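Local coordinates for alanine racemase (Corynebacterium glutamicum, PDB 2DY3), which belongs to the fold-type III family of pyridoxal-5'-phosphate proteins, a dimer whose subunits pair a TIM-barrel domain with a mainly beta C-terminal domain, at residues N2-K7 with M236-K241; I13-R18 with G231-M236; D55-A60 with I71-E76; A99-A104 with H128-D133; S243-I248 with H316-G321. All coordinates share one frame; numbering follows the deposited sequence.

Contact 1. Residues N2-K7 with M236-K241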
# COMPACT_ATOMS: atom_id res chain seq x y z
N ASN B 2 5.44 10.85 -15.11
CA ASN B 2 4.87 9.67 -14.47
C ASN B 2 3.41 9.44 -14.85
O ASN B 2 2.62 10.38 -14.89
CB ASN B 2 5.03 9.79 -12.96
CG ASN B 2 6.48 9.77 -12.53
OD1 ASN B 2 7.22 8.85 -12.87
ND2 ASN B 2 6.89 10.80 -11.79
N LEU B 3 3.06 8.19 -15.11
CA LEU B 3 1.70 7.84 -15.51
C LEU B 3 0.72 7.72 -14.35
O LEU B 3 -0.49 7.76 -14.55
CB LEU B 3 1.72 6.51 -16.27
CG LEU B 3 2.59 6.43 -17.53
CD1 LEU B 3 2.68 4.98 -17.99
CD2 LEU B 3 2.01 7.32 -18.62
N LEU B 4 1.23 7.58 -13.14
CA LEU B 4 0.37 7.42 -11.97
C LEU B 4 0.89 8.26 -10.80
O LEU B 4 2.00 8.06 -10.33
CB LEU B 4 0.31 5.95 -11.58
CG LEU B 4 -0.61 5.58 -10.42
CD1 LEU B 4 -2.04 5.96 -10.78
CD2 LEU B 4 -0.49 4.08 -10.14
N THR B 5 0.07 9.18 -10.32
CA THR B 5 0.51 10.03 -9.23
C THR B 5 -0.61 10.50 -8.31
O THR B 5 -1.79 10.35 -8.60
CB THR B 5 1.18 11.31 -9.77
OG1 THR B 5 0.17 12.20 -10.27
CG2 THR B 5 2.14 10.99 -10.91
N THR B 6 -0.20 11.05 -7.17
CA THR B 6 -1.13 11.64 -6.23
C THR B 6 -0.67 13.09 -6.13
O THR B 6 0.52 13.35 -5.92
CB THR B 6 -1.05 11.00 -4.82
OG1 THR B 6 0.32 10.93 -4.40
CG2 THR B 6 -1.68 9.61 -4.83
N LYS B 7 -1.59 14.02 -6.34
CA LYS B 7 -1.27 15.44 -6.25
C LYS B 7 -1.57 15.87 -4.83
O LYS B 7 -2.70 15.73 -4.37
CB LYS B 7 -2.15 16.29 -7.17
CG LYS B 7 -1.81 16.29 -8.64
CD LYS B 7 -2.75 17.25 -9.35
CE LYS B 7 -2.41 17.44 -10.82
NZ LYS B 7 -3.36 18.38 -11.48
N MET B 236 -5.68 15.72 -1.43
CA MET B 236 -5.18 14.66 -2.29
C MET B 236 -6.03 14.37 -3.52
O MET B 236 -7.26 14.36 -3.46
CB MET B 236 -5.02 13.35 -1.50
CG MET B 236 -4.51 12.17 -2.35
SD MET B 236 -4.41 10.60 -1.44
CE MET B 236 -2.92 10.87 -0.44
N THR B 237 -5.35 14.16 -4.63
CA THR B 237 -5.99 13.80 -5.89
C THR B 237 -5.17 12.64 -6.44
O THR B 237 -3.94 12.74 -6.53
CB THR B 237 -5.96 14.95 -6.90
OG1 THR B 237 -6.74 16.05 -6.41
CG2 THR B 237 -6.53 14.49 -8.24
N TRP B 238 -5.83 11.53 -6.76
CA TRP B 238 -5.16 10.35 -7.32
C TRP B 238 -5.56 10.33 -8.79
O TRP B 238 -6.74 10.27 -9.12
CB TRP B 238 -5.63 9.08 -6.61
CG TRP B 238 -4.80 7.84 -6.87
CD1 TRP B 238 -3.48 7.80 -7.23
CD2 TRP B 238 -5.21 6.47 -6.71
NE1 TRP B 238 -3.05 6.50 -7.30
CE2 TRP B 238 -4.09 5.66 -6.98
CE3 TRP B 238 -6.42 5.85 -6.35
CZ2 TRP B 238 -4.13 4.27 -6.91
CZ3 TRP B 238 -6.46 4.47 -6.28
CH2 TRP B 238 -5.32 3.69 -6.56
N GLU B 239 -4.57 10.39 -9.69
CA GLU B 239 -4.86 10.41 -11.11
C GLU B 239 -3.84 9.66 -11.96
O GLU B 239 -2.65 9.58 -11.63
CB GLU B 239 -4.97 11.86 -11.61
CG GLU B 239 -3.67 12.64 -11.57
CD GLU B 239 -3.85 14.13 -11.82
OE1 GLU B 239 -2.84 14.84 -11.97
OE2 GLU B 239 -5.01 14.60 -11.86
N ALA B 240 -4.31 9.13 -13.08
CA ALA B 240 -3.46 8.39 -13.99
C ALA B 240 -3.66 8.88 -15.41
O ALA B 240 -4.67 9.51 -15.73
CB ALA B 240 -3.78 6.90 -13.91
N LYS B 241 -2.68 8.62 -16.26
CA LYS B 241 -2.78 9.01 -17.65
C LYS B 241 -3.11 7.75 -18.43
O LYS B 241 -2.46 6.71 -18.25
CB LYS B 241 -1.45 9.62 -18.11
CG LYS B 241 -1.09 10.88 -17.34
CD LYS B 241 -0.05 11.72 -18.06
CE LYS B 241 0.07 13.09 -17.41
NZ LYS B 241 1.07 13.95 -18.10
O HOH W 1 -4.74 17.70 -5.13
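Leu-4 to Lys-7 pairs antiparallel with Met-236 to Lys-241, the two strand axes 4.5 Å apart at closest approach and inclined at 164°. Thr-5 and Glu-239 form a hydrogen-bonded pair held in both directions: Thr-5 N to Glu-239 O and Glu-239 N to Thr-5 O are each 3.0 Å, and each N-H points almost straight at its acceptor. The Lys-7/Thr-237 pair is closed by a 2.7 Å bond from Lys-7 N to Thr-237 O and a more bent one from Thr-237 N to Lys-7 O, while Lys-241 N donates to Leu-3 O, just before the strand begins. On one face lie Leu-4, Thr-6, Trp-238 and Ala-240. The Trp-238 CG is anti to the backbone N (chi1 -167°), and the pyrrole side of the indole reaches the partner strand: CD1 lies 3.5 Å from Thr-6 CG2, and NE1 3.7 Å from Leu-4 CD1. NE1 is buried here without a polar partner. Leu-4 CD1 also touches Ala-240 CB, so this methyl bridges two residues of the other strand. The other face carries Thr-5, Lys-7, Thr-237 and Glu-239. There the extended chains of Lys-7 and Glu-239 cross, with a long salt bridge between their charged ends that is doubtful, since the place of Glu-239 OE1 is uncertain. A water donates to Lys-7 O and also bonds Thr-237 OG1, which has a further partner in Glu-329 N. With strand 357-360 on the other side of 4-8, the arrangement is that of the C-terminal beta domain, whose sheet takes in the N-terminal strand of the chain.

Contact 2. Residues I13-R18 with G231-M236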
# COMPACT_ATOMS: atom_id res chain seq x y z
N ILE B 13 -3.57 22.19 2.76
CA ILE B 13 -3.20 21.73 4.10
C ILE B 13 -3.00 22.92 5.05
O ILE B 13 -3.45 22.89 6.20
CB ILE B 13 -1.90 20.87 4.05
CG1 ILE B 13 -2.21 19.54 3.36
CG2 ILE B 13 -1.37 20.63 5.46
CD1 ILE B 13 -1.03 18.60 3.26
N ALA B 14 -2.33 23.96 4.57
CA ALA B 14 -2.11 25.14 5.39
C ALA B 14 -3.47 25.73 5.75
O ALA B 14 -3.73 26.07 6.90
CB ALA B 14 -1.28 26.15 4.63
N HIS B 15 -4.34 25.82 4.75
CA HIS B 15 -5.69 26.35 4.94
C HIS B 15 -6.40 25.55 6.03
O HIS B 15 -6.93 26.12 6.99
CB HIS B 15 -6.49 26.24 3.65
CG HIS B 15 -7.95 26.48 3.82
ND1 HIS B 15 -8.49 27.75 3.97
CD2 HIS B 15 -8.99 25.62 3.90
CE1 HIS B 15 -9.80 27.65 4.14
NE2 HIS B 15 -10.13 26.37 4.11
N ASN B 16 -6.41 24.23 5.87
CA ASN B 16 -7.04 23.34 6.82
C ASN B 16 -6.46 23.56 8.21
O ASN B 16 -7.19 23.55 9.21
CB ASN B 16 -6.82 21.88 6.40
CG ASN B 16 -7.52 21.54 5.09
OD1 ASN B 16 -7.15 20.59 4.40
ND2 ASN B 16 -8.54 22.32 4.75
N THR B 17 -5.14 23.75 8.27
CA THR B 17 -4.47 23.98 9.55
C THR B 17 -4.98 25.26 10.20
O THR B 17 -5.24 25.29 11.40
CB THR B 17 -2.94 24.07 9.37
OG1 THR B 17 -2.45 22.83 8.84
CG2 THR B 17 -2.27 24.35 10.70
N ARG B 18 -5.12 26.32 9.40
CA ARG B 18 -5.62 27.60 9.91
C ARG B 18 -7.06 27.47 10.40
O ARG B 18 -7.42 28.00 11.46
CB ARG B 18 -5.55 28.67 8.81
CG ARG B 18 -4.14 29.11 8.45
CD ARG B 18 -4.14 30.07 7.26
NE ARG B 18 -4.96 31.26 7.49
CZ ARG B 18 -5.13 32.24 6.60
NH1 ARG B 18 -4.53 32.18 5.42
NH2 ARG B 18 -5.90 33.28 6.90
N GLY B 231 -15.65 24.13 5.88
CA GLY B 231 -14.78 24.92 5.02
C GLY B 231 -13.42 24.29 4.79
O GLY B 231 -12.43 25.00 4.59
N LEU B 232 -13.37 22.97 4.81
CA LEU B 232 -12.11 22.26 4.60
C LEU B 232 -11.82 22.09 3.12
O LEU B 232 -12.73 22.06 2.29
CB LEU B 232 -12.16 20.89 5.28
CG LEU B 232 -12.33 20.97 6.80
CD1 LEU B 232 -12.21 19.58 7.42
CD2 LEU B 232 -11.27 21.90 7.38
N LYS B 233 -10.53 21.99 2.79
CA LYS B 233 -10.09 21.82 1.41
C LYS B 233 -9.33 20.50 1.20
O LYS B 233 -8.21 20.35 1.66
CB LYS B 233 -9.20 22.99 1.00
CG LYS B 233 -9.93 24.15 0.37
CD LYS B 233 -11.12 24.57 1.21
CE LYS B 233 -11.93 25.65 0.51
NZ LYS B 233 -13.21 25.92 1.23
N PRO B 234 -9.95 19.54 0.49
CA PRO B 234 -9.30 18.25 0.23
C PRO B 234 -7.92 18.50 -0.35
O PRO B 234 -7.74 19.39 -1.17
CB PRO B 234 -10.25 17.59 -0.76
CG PRO B 234 -11.58 18.08 -0.29
CD PRO B 234 -11.31 19.56 -0.06
N ALA B 235 -6.93 17.72 0.08
CA ALA B 235 -5.57 17.93 -0.40
C ALA B 235 -5.03 16.87 -1.35
O ALA B 235 -4.02 17.10 -2.02
CB ALA B 235 -4.65 18.07 0.80
N MET B 236 -5.68 15.72 -1.43
CA MET B 236 -5.18 14.66 -2.29
C MET B 236 -6.03 14.37 -3.52
O MET B 236 -7.26 14.36 -3.46
CB MET B 236 -5.02 13.35 -1.50
CG MET B 236 -4.51 12.17 -2.35
SD MET B 236 -4.41 10.60 -1.44
CE MET B 236 -2.92 10.87 -0.44
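Where the chain leaves the TIM-barrel domain for the C-terminal beta domain, the linker segment 231-236 runs past helix 10-24 and is held to it by His-15 and Gly-231. His-15 NE2 donates to Gly-231 O at 2.7 Å, with the acceptor only 5° out of the imidazole plane and the nitrogen lying nearly along the C=O axis. The His-15 CB already points at the linker, and CG is anti to the backbone N (chi1 168°). Lys-233 comes to the same ring obliquely: its chain bends at chi2, and CD sits 3.6 Å from both NE2 and CD2 of His-15. The Lys-233 NZ is near the imidazole without touching it, a neighbour that would probably disfavour a positive charge on the ring. Around Asn-16, the side-chain amide faces the backbone of Leu-232 and Lys-233. Farther along the linker the contact turns apolar, Ala-235 CB resting 3.8 Å from Ile-13 CG1, whose residue also packs on Val-45 and Ile-49 of helix 42-50. Ala-235 is tied by backbone bonds to Asp-9 and Tyr-220. A helix of the barrel domain that meets the linker through a histidine-to-carbonyl bond and apolar packing is part of the interdomain junction of this two-domain fold.

Contact 3. Residues D55-A60 with I71-E76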
# COMPACT_ATOMS: atom_id res chain seq x y z
N ASP B 55 0.55 23.02 17.55
CA ASP B 55 1.25 23.11 18.83
C ASP B 55 2.01 21.82 19.11
O ASP B 55 2.95 21.79 19.90
CB ASP B 55 0.25 23.35 19.95
CG ASP B 55 -0.45 24.68 19.81
OD1 ASP B 55 0.24 25.71 19.96
OD2 ASP B 55 -1.67 24.70 19.54
N ALA B 56 1.59 20.75 18.44
CA ALA B 56 2.22 19.45 18.64
C ALA B 56 1.83 18.49 17.53
O ALA B 56 1.00 18.82 16.68
CB ALA B 56 1.79 18.89 19.99
N PHE B 57 2.44 17.31 17.54
CA PHE B 57 2.15 16.29 16.54
C PHE B 57 1.97 14.93 17.20
O PHE B 57 2.62 14.62 18.20
CB PHE B 57 3.30 16.21 15.52
CG PHE B 57 3.36 17.38 14.59
CD1 PHE B 57 2.58 17.41 13.44
CD2 PHE B 57 4.18 18.46 14.87
CE1 PHE B 57 2.62 18.51 12.58
CE2 PHE B 57 4.23 19.56 14.02
CZ PHE B 57 3.44 19.58 12.87
N GLY B 58 1.08 14.13 16.63
CA GLY B 58 0.84 12.81 17.17
C GLY B 58 1.08 11.75 16.11
O GLY B 58 0.66 11.91 14.95
N VAL B 59 1.80 10.70 16.48
CA VAL B 59 2.05 9.60 15.55
C VAL B 59 1.87 8.29 16.30
O VAL B 59 1.76 8.27 17.53
CB VAL B 59 3.49 9.61 14.95
CG1 VAL B 59 3.65 10.79 14.01
CG2 VAL B 59 4.53 9.63 16.07
N ALA B 60 1.82 7.20 15.54
CA ALA B 60 1.65 5.89 16.14
C ALA B 60 2.95 5.28 16.65
O ALA B 60 3.06 4.93 17.82
CB ALA B 60 1.01 4.94 15.14
N ILE B 71 12.99 15.57 10.11
CA ILE B 71 12.69 16.64 9.17
C ILE B 71 12.77 18.02 9.81
O ILE B 71 12.63 19.04 9.12
CB ILE B 71 11.30 16.46 8.52
CG1 ILE B 71 10.20 16.55 9.57
CG2 ILE B 71 11.23 15.13 7.79
CD1 ILE B 71 8.82 16.34 9.00
N GLY B 72 12.99 18.06 11.12
CA GLY B 72 13.13 19.34 11.79
C GLY B 72 11.97 19.81 12.64
O GLY B 72 11.99 20.94 13.13
N ILE B 73 10.96 18.97 12.80
CA ILE B 73 9.82 19.35 13.63
C ILE B 73 10.36 19.53 15.04
O ILE B 73 10.97 18.61 15.60
CB ILE B 73 8.74 18.24 13.64
CG1 ILE B 73 8.17 18.06 12.23
CG2 ILE B 73 7.65 18.59 14.64
CD1 ILE B 73 7.48 19.30 11.68
N SER B 74 10.15 20.71 15.61
CA SER B 74 10.62 21.00 16.96
C SER B 74 9.47 21.06 17.96
O SER B 74 9.69 21.24 19.15
CB SER B 74 11.39 22.33 16.97
OG SER B 74 10.58 23.39 16.50
N GLN B 75 8.25 20.90 17.47
CA GLN B 75 7.09 20.92 18.37
C GLN B 75 7.02 19.63 19.19
O GLN B 75 7.70 18.64 18.91
CB GLN B 75 5.78 21.05 17.57
CG GLN B 75 5.48 22.42 16.98
CD GLN B 75 6.47 22.85 15.92
OE1 GLN B 75 6.99 22.02 15.17
NE2 GLN B 75 6.73 24.15 15.84
N GLU B 76 6.18 19.66 20.22
CA GLU B 76 5.93 18.52 21.08
C GLU B 76 5.46 17.37 20.18
O GLU B 76 4.64 17.57 19.28
CB GLU B 76 4.83 18.90 22.07
CG GLU B 76 4.42 17.83 23.06
CD GLU B 76 3.29 18.30 23.95
OE1 GLU B 76 3.38 19.43 24.47
OE2 GLU B 76 2.30 17.55 24.13
O HOH W 2 5.42 22.15 21.20
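Phe-57 N donates to Glu-76 O at 2.8 Å, the nitrogen lying close to the line of the Glu-76 carbonyl, though the N-H itself is bent from it (152°). Beside this bond Ala-56 CB comes 3.7 Å from Glu-76 CB, so the two side chains start out next to each other. The aromatic ring of Phe-57 meets the loop at its CD2-CE2 side. Ile-73 CG2 lies 3.5 Å from CD2 and almost as near to CE2, approaching obliquely, with the two side chains crossing at about a right angle. Gln-75 OE1 stands at the ring's edge and in its plane, 3.9 Å from CE2, while the amide plane is turned 74° from the ring. The Gln-75 chain bends at chi2 (65°), and of its amide OE1 is the atom nearest the ring; its CB and CG pack against Asp-55 O. A water bridges the backbones, donating to Asp-55 O and accepting from Glu-76 N.

The contact closes one beta-alpha-beta crossover of the TIM barrel: strand 56-59, helix 62-70 and strand 76-81 follow in order, and the two strands are parallel neighbours. Gly-72, with positive phi, ends the helix in a Schellman motif, after which Ile-73 faces Phe-57. Next outward, Arg-69 of the helix donates from NH1 to the carbonyls of Ile-73 and Gln-75, holding the loop to the helix it leaves. Phe-57 also packs on Leu-68 of that helix and on Ile-49 of helix 42-50. At the sheet, Asp-55 OD2 accepts from Leu-29 N, and Glu-76 is engaged in a salt bridge with Arg-118, two strands further round the barrel.

Contact 4. Residues A99-A104 with H128-D133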
# COMPACT_ATOMS: atom_id res chain seq x y z
N ALA B 99 3.57 7.37 25.23
CA ALA B 99 2.32 7.08 25.93
C ALA B 99 2.51 5.85 26.81
O ALA B 99 3.19 4.89 26.42
CB ALA B 99 1.21 6.81 24.92
N VAL B 100 1.93 5.88 28.00
CA VAL B 100 1.98 4.73 28.89
C VAL B 100 0.71 3.96 28.52
O VAL B 100 -0.39 4.40 28.84
CB VAL B 100 1.90 5.15 30.38
CG1 VAL B 100 2.11 3.94 31.28
CG2 VAL B 100 2.95 6.22 30.67
N ILE B 101 0.85 2.82 27.84
CA ILE B 101 -0.32 2.07 27.41
C ILE B 101 -0.62 0.79 28.21
O ILE B 101 -1.66 0.17 28.01
CB ILE B 101 -0.24 1.72 25.90
CG1 ILE B 101 0.79 0.61 25.66
CG2 ILE B 101 0.15 2.95 25.10
CD1 ILE B 101 0.82 0.12 24.23
N SER B 102 0.29 0.41 29.09
CA SER B 102 0.11 -0.77 29.93
C SER B 102 1.08 -0.66 31.10
O SER B 102 2.06 0.09 31.03
CB SER B 102 0.40 -2.06 29.17
OG SER B 102 1.78 -2.35 29.16
N PRO B 103 0.82 -1.41 32.18
CA PRO B 103 1.69 -1.39 33.36
C PRO B 103 3.14 -1.72 33.00
O PRO B 103 4.07 -1.14 33.57
CB PRO B 103 1.06 -2.46 34.27
CG PRO B 103 -0.42 -2.33 33.93
CD PRO B 103 -0.39 -2.21 32.42
N ALA B 104 3.33 -2.64 32.06
CA ALA B 104 4.68 -3.03 31.65
C ALA B 104 5.42 -1.83 31.05
O ALA B 104 6.62 -1.68 31.25
CB ALA B 104 4.62 -4.18 30.64
N HIS B 128 -11.50 -1.30 25.67
CA HIS B 128 -10.77 -2.52 25.97
C HIS B 128 -9.78 -2.91 24.89
O HIS B 128 -9.58 -4.10 24.60
CB HIS B 128 -11.75 -3.66 26.22
CG HIS B 128 -12.45 -3.56 27.53
ND1 HIS B 128 -13.51 -4.38 27.87
CD2 HIS B 128 -12.23 -2.76 28.59
CE1 HIS B 128 -13.90 -4.08 29.10
NE2 HIS B 128 -13.14 -3.10 29.56
N ARG B 129 -9.22 -1.91 24.27
CA ARG B 129 -8.14 -2.11 23.32
C ARG B 129 -6.78 -1.91 23.97
O ARG B 129 -6.51 -2.63 24.94
CB ARG B 129 -8.28 -1.15 22.13
CG ARG B 129 -9.56 -1.32 21.34
CD ARG B 129 -9.51 -0.50 20.06
NE ARG B 129 -10.84 -0.08 19.63
CZ ARG B 129 -11.07 0.64 18.54
NH1 ARG B 129 -10.06 1.03 17.78
NH2 ARG B 129 -12.31 0.98 18.21
N SER B 130 -6.10 -0.87 23.59
CA SER B 130 -4.82 -0.54 24.21
C SER B 130 -5.03 0.47 25.35
O SER B 130 -6.10 1.05 25.48
CB SER B 130 -3.88 0.07 23.16
OG SER B 130 -2.61 0.37 23.72
N GLY B 131 -4.01 0.67 26.17
CA GLY B 131 -4.15 1.61 27.27
C GLY B 131 -4.38 0.96 28.61
O GLY B 131 -4.80 -0.20 28.69
N VAL B 132 -4.11 1.71 29.68
CA VAL B 132 -4.27 1.23 31.04
C VAL B 132 -5.75 1.26 31.42
O VAL B 132 -6.42 2.28 31.28
CB VAL B 132 -3.47 2.13 32.02
CG1 VAL B 132 -3.49 1.53 33.42
CG2 VAL B 132 -2.04 2.30 31.52
N ASP B 133 -6.28 0.13 31.90
CA ASP B 133 -7.68 0.08 32.28
C ASP B 133 -7.88 0.36 33.76
O ASP B 133 -6.94 0.31 34.55
CB ASP B 133 -8.31 -1.27 31.92
CG ASP B 133 -7.68 -2.43 32.65
OD1 ASP B 133 -7.46 -2.33 33.88
OD2 ASP B 133 -7.41 -3.46 32.00
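Ile-101 and Ser-130 make the side-chain part of the contact. Ser-130 OG lies 3.5 Å from both CB and CD1 of Ile-101, so the isoleucine packs alongside a hydroxyl. The Ile-101 CG1 sits between the backbone N and the carbonyl carbon (chi1 74°), and CD1 at the end of that branch comes back to the hydroxyl. A second side-chain touch comes from Val-132: its CG2 rests 3.8 Å from Val-100 O and 3.9 Å from Ser-102 N, and only loosely against Val-100 CG1.

Between the backbones the approach is close, Ile-101 and Gly-131 having their CA atoms 3.9 Å apart. At the backbone angles of Gly-131, with phi positive, a CB would be jammed against the carbonyl O of Ser-130. Both segments lie at the C-terminal side of TIM-barrel strands, on the way into helices: 99-104 runs from strand 97-100 into helix 103-110, and the loop 128-133, after strand 117-122, leads into helix 134-146. Ser-102 and Asp-133 are the N-caps of these two helices, the cap of Ser-102 on His-105 N being weak.

Polar bonds also tie this loop to the second subunit: its Lys-246 donates from NZ to the carbonyls of both Arg-129 and Gly-131. Val-244 of the same neighbouring subunit packs on Ser-102.

Contact 5. Residues S243-I248 with H316-G321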
# COMPACT_ATOMS: atom_id res chain seq x y z
N SER B 243 -3.10 4.92 -20.86
CA SER B 243 -2.01 4.37 -21.65
C SER B 243 -2.44 4.01 -23.06
O SER B 243 -1.68 4.19 -24.01
CB SER B 243 -1.45 3.13 -20.96
OG SER B 243 -2.44 2.14 -20.83
N VAL B 244 -3.65 3.49 -23.20
CA VAL B 244 -4.15 3.10 -24.50
C VAL B 244 -5.67 3.20 -24.58
O VAL B 244 -6.38 2.92 -23.61
CB VAL B 244 -3.76 1.63 -24.85
CG1 VAL B 244 -4.31 1.26 -26.21
CG2 VAL B 244 -2.26 1.45 -24.83
N VAL B 245 -6.16 3.61 -25.75
CA VAL B 245 -7.59 3.69 -26.01
C VAL B 245 -7.85 2.63 -27.06
O VAL B 245 -7.26 2.65 -28.14
CB VAL B 245 -8.00 5.07 -26.55
CG1 VAL B 245 -9.41 5.00 -27.12
CG2 VAL B 245 -7.94 6.10 -25.42
N LYS B 246 -8.73 1.69 -26.73
CA LYS B 246 -9.02 0.59 -27.64
C LYS B 246 -10.45 0.59 -28.15
O LYS B 246 -11.38 0.86 -27.40
CB LYS B 246 -8.75 -0.74 -26.92
CG LYS B 246 -8.36 -1.89 -27.82
CD LYS B 246 -7.01 -1.61 -28.47
CE LYS B 246 -6.28 -2.90 -28.78
NZ LYS B 246 -5.84 -3.57 -27.54
N GLN B 247 -10.62 0.29 -29.43
CA GLN B 247 -11.94 0.23 -30.00
C GLN B 247 -12.35 -1.23 -30.11
O GLN B 247 -11.58 -2.06 -30.57
CB GLN B 247 -11.98 0.86 -31.39
CG GLN B 247 -13.36 0.77 -32.04
CD GLN B 247 -13.45 1.51 -33.36
OE1 GLN B 247 -14.52 1.55 -33.98
NE2 GLN B 247 -12.34 2.10 -33.80
N ILE B 248 -13.56 -1.53 -29.66
CA ILE B 248 -14.08 -2.88 -29.73
C ILE B 248 -15.06 -2.90 -30.88
O ILE B 248 -16.26 -2.66 -30.70
CB ILE B 248 -14.81 -3.27 -28.43
CG1 ILE B 248 -13.86 -3.12 -27.24
CG2 ILE B 248 -15.32 -4.70 -28.53
CD1 ILE B 248 -14.52 -3.38 -25.90
N HIS B 316 -16.51 12.21 -26.67
CA HIS B 316 -15.66 13.34 -26.31
C HIS B 316 -14.24 13.15 -26.82
O HIS B 316 -13.33 13.93 -26.51
CB HIS B 316 -15.69 13.51 -24.79
CG HIS B 316 -17.07 13.51 -24.23
ND1 HIS B 316 -17.96 14.54 -24.44
CD2 HIS B 316 -17.76 12.55 -23.56
CE1 HIS B 316 -19.14 14.22 -23.93
NE2 HIS B 316 -19.05 13.01 -23.39
N GLY B 317 -14.05 12.11 -27.63
CA GLY B 317 -12.74 11.85 -28.21
C GLY B 317 -11.59 11.63 -27.25
O GLY B 317 -10.49 12.12 -27.49
N VAL B 318 -11.83 10.91 -26.16
CA VAL B 318 -10.77 10.62 -25.21
C VAL B 318 -9.65 9.89 -25.94
O VAL B 318 -9.90 8.96 -26.70
CB VAL B 318 -11.26 9.70 -24.08
CG1 VAL B 318 -10.06 9.26 -23.21
CG2 VAL B 318 -12.32 10.41 -23.24
N GLU B 319 -8.41 10.32 -25.71
CA GLU B 319 -7.25 9.71 -26.34
C GLU B 319 -6.21 9.31 -25.30
O GLU B 319 -6.27 9.76 -24.15
CB GLU B 319 -6.62 10.67 -27.34
CG GLU B 319 -7.55 11.12 -28.44
CD GLU B 319 -6.84 12.00 -29.44
OE1 GLU B 319 -6.05 11.47 -30.24
OE2 GLU B 319 -7.06 13.22 -29.42
N ALA B 320 -5.26 8.47 -25.70
CA ALA B 320 -4.20 8.05 -24.79
C ALA B 320 -3.48 9.30 -24.32
O ALA B 320 -3.32 10.25 -25.08
CB ALA B 320 -3.22 7.12 -25.52
N GLY B 321 -3.06 9.30 -23.06
CA GLY B 321 -2.38 10.46 -22.51
C GLY B 321 -3.34 11.35 -21.74
O GLY B 321 -2.92 12.26 -21.02
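Val-245 is the tightly packed element, turned onto the backbone of 318-320. Its CG2, which is anti to the carbonyl carbon, lies 3.6 Å from Glu-319 C and the same distance from Ala-320 N, so a methyl is set against a peptide unit. The same methyl is 3.7 Å from Val-318 O, whereas the apolar touch between Val-245 CG2 and Val-318 CG1 is wider at 4.4 Å. Leu-311 of strand 307-312 packs on both valines from outside the two segments. The other end is slighter. Ala-320 CB reaches Ser-243 O at 3.6 Å and comes within 4.3 Å of Val-244 CA, but no hydrogen bond joins the segments, and Ala-320 is itself exposed. Glu-319 is exposed too, with its CB directed away from the strand. Beyond this edge, Ser-243 OG is bonded to Val-270 O and Gly-321 has a backbone bond with Val-242. The face of the strand bearing Val-244 and Lys-246 is occupied by the second subunit, where Lys-246 NZ forms a salt bridge with Asp-124 of that subunit. The contact is a loop laid against a strand of the C-terminal beta domain, just ahead of strand 323-325, which pairs antiparallel with the 236-247 strand.

In the fold
Contacts 3 and 4 both reach the parallel sheet of the TIM barrel, about 22 Å apart between centres. Contact 2 lies about 18 Å from contact 3 between centres, at the junction of the barrel with the C-terminal beta domain. Contacts 1 and 5 share strand 236-247, with centres about 18 Å apart, and they touch through Lys-241 and Gly-321. Along the chain, contact 1 closes a loop that encloses contact 2, which in turn encloses contacts 3 and 4 in series; contact 5 follows. Thus the chain's first strand belongs to the C-terminal sheet, and the barrel is inserted in sequence between it and strand 236-247. Contacts 4 and 5, about 55 Å apart between centres, both meet the second subunit.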